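Local structure of 3' terminal uridylyl transferase (Trypanosoma brucei, 5HZD) at residues 150-162 / 269-281. The protein adds uridines to the 3' ends of guide RNAs, ribosomal RNAs and some mRNAs during mitochondrial RNA editing, using UTP and a divalent metal ion. Residues are numbered along the deposited sequence; the frame is centred on the assembly and turned at random. Where two conformers were deposited one is given.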
loop_
_atom_site.group_PDB
_atom_site.type_symbol
_atom_site.label_atom_id
_atom_site.label_comp_id
_atom_site.label_asym_id
_atom_site.label_seq_id
_atom_site.Cartn_x
_atom_site.Cartn_y
_atom_site.Cartn_z
ATOM N N ILE A 150 -22.181 2.210 -3.571
ATOM C CA ILE A 150 -21.245 1.900 -4.650
ATOM C C ILE A 150 -21.209 0.396 -4.953
ATOM O O ILE A 150 -21.060 -0.007 -6.112
ATOM C CB ILE A 150 -19.876 2.502 -4.364
ATOM C CG1 ILE A 150 -20.027 4.038 -4.414
ATOM C CG2 ILE A 150 -18.861 2.035 -5.391
ATOM C CD1 ILE A 150 -18.853 4.737 -3.842
ATOM N N THR A 151 -21.374 -0.437 -3.921
ATOM C CA THR A 151 -21.501 -1.872 -4.179
ATOM C C THR A 151 -22.625 -2.168 -5.165
ATOM O O THR A 151 -22.425 -2.933 -6.097
ATOM C CB THR A 151 -21.691 -2.645 -2.891
ATOM O OG1 THR A 151 -20.516 -2.436 -2.104
ATOM C CG2 THR A 151 -21.792 -4.159 -3.183
ATOM N N GLU A 152 -23.767 -1.516 -4.990
ATOM C CA GLU A 152 -24.910 -1.773 -5.866
ATOM C C GLU A 152 -24.645 -1.294 -7.286
ATOM O O GLU A 152 -25.004 -1.964 -8.246
ATOM C CB GLU A 152 -26.162 -1.089 -5.317
ATOM C CG GLU A 152 -27.374 -1.211 -6.211
ATOM C CD GLU A 152 -27.949 -2.619 -6.249
ATOM O OE1 GLU A 152 -27.468 -3.503 -5.495
ATOM O OE2 GLU A 152 -28.884 -2.848 -7.056
ATOM N N LEU A 153 -24.007 -0.143 -7.425
ATOM C CA LEU A 153 -23.651 0.326 -8.771
ATOM C C LEU A 153 -22.697 -0.638 -9.475
ATOM O O LEU A 153 -22.840 -0.917 -10.690
ATOM C CB LEU A 153 -23.033 1.737 -8.729
ATOM C CG LEU A 153 -23.978 2.867 -8.321
ATOM C CD1 LEU A 153 -23.231 4.204 -8.230
ATOM C CD2 LEU A 153 -25.173 2.969 -9.289
ATOM N N LEU A 154 -21.718 -1.159 -8.738
ATOM C CA LEU A 154 -20.801 -2.131 -9.312
ATOM C C LEU A 154 -21.513 -3.431 -9.725
ATOM O O LEU A 154 -21.272 -3.945 -10.804
ATOM C CB LEU A 154 -19.660 -2.410 -8.342
ATOM C CG LEU A 154 -18.712 -1.238 -8.131
ATOM C CD1 LEU A 154 -17.886 -1.501 -6.880
ATOM C CD2 LEU A 154 -17.798 -1.019 -9.374
ATOM N N ARG A 155 -22.426 -3.920 -8.895
ATOM C CA ARG A 155 -23.216 -5.109 -9.217
ATOM C C ARG A 155 -23.966 -4.867 -10.535
ATOM O O ARG A 155 -24.039 -5.753 -11.386
ATOM C CB ARG A 155 -24.213 -5.395 -8.081
ATOM C CG ARG A 155 -25.022 -6.671 -8.219
ATOM C CD ARG A 155 -26.138 -6.722 -7.163
ATOM N NE ARG A 155 -27.456 -6.928 -7.774
ATOM C CZ ARG A 155 -28.218 -5.958 -8.279
ATOM N NH1 ARG A 155 -27.802 -4.702 -8.258
ATOM N NH2 ARG A 155 -29.401 -6.244 -8.808
ATOM N N ARG A 156 -24.486 -3.661 -10.718
ATOM C CA ARG A 156 -25.360 -3.387 -11.870
ATOM C C ARG A 156 -24.558 -3.208 -13.170
ATOM O O ARG A 156 -25.113 -3.261 -14.271
ATOM C CB ARG A 156 -26.214 -2.132 -11.625
ATOM C CG ARG A 156 -27.294 -2.241 -10.542
ATOM C CD ARG A 156 -28.152 -0.939 -10.525
ATOM N NE ARG A 156 -28.143 -0.228 -9.236
ATOM C CZ ARG A 156 -28.332 1.089 -9.074
ATOM N NH1 ARG A 156 -28.308 1.632 -7.847
ATOM N NH2 ARG A 156 -28.541 1.878 -10.127
ATOM N N VAL A 157 -23.258 -2.973 -13.060
ATOM C CA VAL A 157 -22.414 -2.833 -14.269
ATOM C C VAL A 157 -21.686 -4.151 -14.554
ATOM O O VAL A 157 -20.894 -4.241 -15.496
ATOM C CB VAL A 157 -21.454 -1.599 -14.139
ATOM C CG1 VAL A 157 -20.233 -1.905 -13.318
ATOM C CG2 VAL A 157 -21.050 -1.050 -15.486
ATOM N N GLY A 158 -21.972 -5.177 -13.754
ATOM C CA GLY A 158 -21.499 -6.527 -14.016
ATOM C C GLY A 158 -20.588 -7.199 -13.001
ATOM O O GLY A 158 -20.142 -8.328 -13.215
ATOM N N PHE A 159 -20.296 -6.534 -11.887
ATOM C CA PHE A 159 -19.493 -7.197 -10.854
ATOM C C PHE A 159 -20.343 -8.222 -10.119
ATOM O O PHE A 159 -21.485 -7.939 -9.767
ATOM C CB PHE A 159 -18.886 -6.183 -9.880
ATOM C CG PHE A 159 -17.739 -5.395 -10.475
ATOM C CD1 PHE A 159 -17.982 -4.336 -11.346
ATOM C CD2 PHE A 159 -16.414 -5.739 -10.194
ATOM C CE1 PHE A 159 -16.925 -3.617 -11.901
ATOM C CE2 PHE A 159 -15.355 -5.035 -10.760
ATOM C CZ PHE A 159 -15.608 -3.970 -11.624
ATOM N N SER A 160 -19.791 -9.416 -9.910
ATOM C CA SER A 160 -20.482 -10.473 -9.176
ATOM C C SER A 160 -20.326 -10.409 -7.651
ATOM O O SER A 160 -19.285 -9.986 -7.145
ATOM C CB SER A 160 -19.956 -11.819 -9.661
ATOM O OG SER A 160 -20.528 -12.844 -8.894
ATOM N N PHE A 161 -21.316 -10.889 -6.902
ATOM C CA PHE A 161 -21.157 -11.005 -5.459
ATOM C C PHE A 161 -19.992 -11.925 -5.063
ATOM O O PHE A 161 -19.464 -11.815 -3.966
ATOM C CB PHE A 161 -22.461 -11.489 -4.793
ATOM C CG PHE A 161 -22.686 -12.969 -4.916
ATOM C CD1 PHE A 161 -23.033 -13.528 -6.132
ATOM C CD2 PHE A 161 -22.523 -13.800 -3.826
ATOM C CE1 PHE A 161 -23.231 -14.888 -6.260
ATOM C CE2 PHE A 161 -22.721 -15.159 -3.945
ATOM C CZ PHE A 161 -23.073 -15.706 -5.165
ATOM N N VAL A 162 -19.594 -12.836 -5.950
ATOM C CA VAL A 162 -18.421 -13.696 -5.730
ATOM C C VAL A 162 -17.157 -12.837 -5.532
ATOM O O VAL A 162 -16.260 -13.166 -4.759
ATOM C CB VAL A 162 -18.247 -14.646 -6.947
ATOM C CG1 VAL A 162 -16.896 -15.341 -6.977
ATOM C CG2 VAL A 162 -19.390 -15.683 -6.973
ATOM N N VAL A 269 -27.177 -4.242 -18.084
ATOM C CA VAL A 269 -25.970 -4.190 -18.922
ATOM C C VAL A 269 -24.804 -4.866 -18.223
ATOM O O VAL A 269 -24.659 -4.798 -16.994
ATOM C CB VAL A 269 -25.618 -2.730 -19.289
ATOM C CG1 VAL A 269 -25.243 -1.954 -18.032
ATOM C CG2 VAL A 269 -24.450 -2.665 -20.301
ATOM N N GLN A 270 -23.965 -5.539 -19.003
ATOM C CA GLN A 270 -22.713 -6.040 -18.451
ATOM C C GLN A 270 -21.724 -6.236 -19.587
ATOM O O GLN A 270 -22.094 -6.100 -20.746
ATOM C CB GLN A 270 -22.948 -7.337 -17.686
ATOM C CG GLN A 270 -23.435 -8.498 -18.497
ATOM C CD GLN A 270 -23.724 -9.681 -17.591
ATOM O OE1 GLN A 270 -24.309 -9.510 -16.518
ATOM N NE2 GLN A 270 -23.290 -10.875 -17.995
ATOM N N PRO A 271 -20.448 -6.506 -19.269
ATOM C CA PRO A 271 -19.523 -6.752 -20.387
ATOM C C PRO A 271 -19.975 -7.932 -21.242
ATOM O O PRO A 271 -20.631 -8.849 -20.732
ATOM C CB PRO A 271 -18.218 -7.098 -19.675
ATOM C CG PRO A 271 -18.313 -6.326 -18.347
ATOM C CD PRO A 271 -19.752 -6.454 -17.963
ATOM N N ALA A 272 -19.633 -7.904 -22.533
ATOM C CA ALA A 272 -20.060 -8.948 -23.460
ATOM C C ALA A 272 -19.476 -10.324 -23.124
ATOM O O ALA A 272 -20.022 -11.342 -23.529
ATOM C CB ALA A 272 -19.719 -8.553 -24.901
ATOM N N HIS A 273 -18.386 -10.349 -22.363
ATOM C CA HIS A 273 -17.732 -11.604 -21.989
ATOM C C HIS A 273 -17.533 -11.732 -20.488
ATOM O O HIS A 273 -17.233 -10.748 -19.811
ATOM C CB HIS A 273 -16.365 -11.696 -22.667
ATOM C CG HIS A 273 -15.792 -13.079 -22.693
ATOM N ND1 HIS A 273 -14.892 -13.530 -21.752
ATOM C CD2 HIS A 273 -15.981 -14.105 -23.557
ATOM C CE1 HIS A 273 -14.565 -14.780 -22.023
ATOM N NE2 HIS A 273 -15.208 -15.151 -23.115
ATOM N N ASP A 274 -17.671 -12.949 -19.973
ATOM C CA ASP A 274 -17.602 -13.189 -18.531
ATOM C C ASP A 274 -16.210 -13.097 -17.924
ATOM O O ASP A 274 -16.086 -12.849 -16.726
ATOM C CB ASP A 274 -18.220 -14.544 -18.171
ATOM C CG ASP A 274 -19.732 -14.530 -18.233
ATOM O OD1 ASP A 274 -20.322 -13.427 -18.196
ATOM O OD2 ASP A 274 -20.336 -15.622 -18.310
ATOM N N GLU A 275 -15.170 -13.309 -18.727
ATOM C CA GLU A 275 -13.798 -13.247 -18.211
ATOM C C GLU A 275 -12.950 -12.149 -18.856
ATOM O O GLU A 275 -12.150 -11.494 -18.179
ATOM C CB GLU A 275 -13.086 -14.595 -18.368
ATOM C CG GLU A 275 -13.640 -15.705 -17.490
ATOM C CD GLU A 275 -12.632 -16.816 -17.247
ATOM O OE1 GLU A 275 -11.526 -16.769 -17.836
ATOM O OE2 GLU A 275 -12.944 -17.737 -16.460
ATOM N N CYS A 276 -13.127 -11.957 -20.160
ATOM C CA CYS A 276 -12.387 -10.944 -20.901
ATOM C C CYS A 276 -13.074 -9.578 -20.779
ATOM O O CYS A 276 -14.009 -9.274 -21.524
ATOM C CB CYS A 276 -12.301 -11.353 -22.367
ATOM S SG CYS A 276 -11.208 -10.332 -23.339
ATOM N N ARG A 277 -12.586 -8.757 -19.854
ATOM C CA ARG A 277 -13.324 -7.568 -19.424
ATOM C C ARG A 277 -12.391 -6.380 -19.234
ATOM O O ARG A 277 -11.152 -6.540 -19.226
ATOM C CB ARG A 277 -14.028 -7.905 -18.098
ATOM C CG ARG A 277 -15.179 -8.921 -18.243
ATOM C CD ARG A 277 -15.806 -9.268 -16.895
ATOM N NE ARG A 277 -17.196 -9.677 -17.082
ATOM C CZ ARG A 277 -18.076 -9.781 -16.088
ATOM N NH1 ARG A 277 -17.677 -9.543 -14.838
ATOM N NH2 ARG A 277 -19.335 -10.135 -16.339
ATOM N N PRO A 278 -12.966 -5.180 -19.063
ATOM C CA PRO A 278 -12.171 -3.998 -18.716
ATOM C C PRO A 278 -11.289 -4.180 -17.457
ATOM O O PRO A 278 -11.612 -4.994 -16.566
ATOM C CB PRO A 278 -13.238 -2.933 -18.449
ATOM C CG PRO A 278 -14.373 -3.339 -19.376
ATOM C CD PRO A 278 -14.390 -4.842 -19.311
ATOM N N GLU A 279 -10.195 -3.427 -17.402
ATOM C CA GLU A 279 -9.178 -3.527 -16.328
ATOM C C GLU A 279 -9.728 -3.613 -14.898
ATOM O O GLU A 279 -9.244 -4.407 -14.073
ATOM C CB GLU A 279 -8.170 -2.372 -16.459
ATOM C CG GLU A 279 -7.200 -2.483 -17.662
ATOM C CD GLU A 279 -7.762 -1.978 -18.994
ATOM O OE1 GLU A 279 -8.956 -1.574 -19.091
ATOM O OE2 GLU A 279 -7.015 -1.980 -19.996
ATOM N N LEU A 280 -10.743 -2.806 -14.589
ATOM C CA LEU A 280 -11.248 -2.723 -13.224
ATOM C C LEU A 280 -11.765 -4.080 -12.729
ATOM O O LEU A 280 -11.713 -4.388 -11.523
ATOM C CB LEU A 280 -12.346 -1.652 -13.153
ATOM C CG LEU A 280 -12.881 -1.371 -11.757
ATOM C CD1 LEU A 280 -11.808 -0.722 -10.870
ATOM C CD2 LEU A 280 -14.140 -0.512 -11.779
ATOM N N TYR A 281 -12.233 -4.908 -13.653
ATOM C CA TYR A 281 -12.782 -6.220 -13.276
ATOM C C TYR A 281 -11.691 -7.220 -12.941
ATOM O O TYR A 281 -11.955 -8.269 -12.350
ATOM C CB TYR A 281 -13.620 -6.810 -14.425
ATOM C CG TYR A 281 -14.882 -6.072 -14.729
ATOM C CD1 TYR A 281 -16.098 -6.460 -14.157
ATOM C CD2 TYR A 281 -14.884 -4.980 -15.587
ATOM C CE1 TYR A 281 -17.269 -5.781 -14.456
ATOM C CE2 TYR A 281 -16.063 -4.284 -15.873
ATOM C CZ TYR A 281 -17.241 -4.683 -15.307
ATOM O OH TYR A 281 -18.378 -3.970 -15.644
HETATM O O HOH W 1 -27.532 -3.505 -15.236
HETATM O O HOH W 2 -21.093 -11.175 -14.152
#
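Phe159 and Tyr281 form an offset stack, ring centroids 4.1 Å apart and planes 10° from parallel, with Tyr281 CD1 over the centre of the Phe159 ring. Phe159 CG lies beside its own backbone N (chi1 -74°), which turns the ring from the chain just past helix 143-156 across to the tyrosine. Leu280 adds an apolar neighbour, its CD2 3.8 Å from Phe159 CZ, while His177 meets the phenylalanine edge-to-face.

Two hydrogen bonds hold consecutive carbonyls just after helix 143-156. Tyr281 OH donates to Val157 O at 2.5 Å, a short bond approaching from above the carbonyl plane (47° out of it). The bond from Arg277 NH1 to Gly158 O is longer, 3.2 Å; NH1 also comes in from above the carbonyl plane, and the oxygen is tilted out of the guanidinium plane. A water joins the same oxygen to Arg277 NH2. The guanidinium is steadied by its NE, which donates to His273 O at 2.9 Å, in the carbonyl plane and on a lone pair. A second water accepts from Val269 N and donates to Arg156 O, linking strand 267-271 to the helix end.

Gly158, with positive phi, closes that end as a Schellman motif: its N bonds Arg155 O, and Phe159 N bonds Leu154 O. Gly158 CA packs 4.0 Å from Gln270 CB, close enough that the turn nestles against the strand.

Helix 143-156 of the palm domain is thus joined to the edge strand of the separate four-stranded sheet and to the loop that follows it. Carbonyls beyond the last helical turn gain donors from tyrosine, arginine and water, and the stack probably helps hold the tyrosine ring where its hydroxyl meets Val157 O.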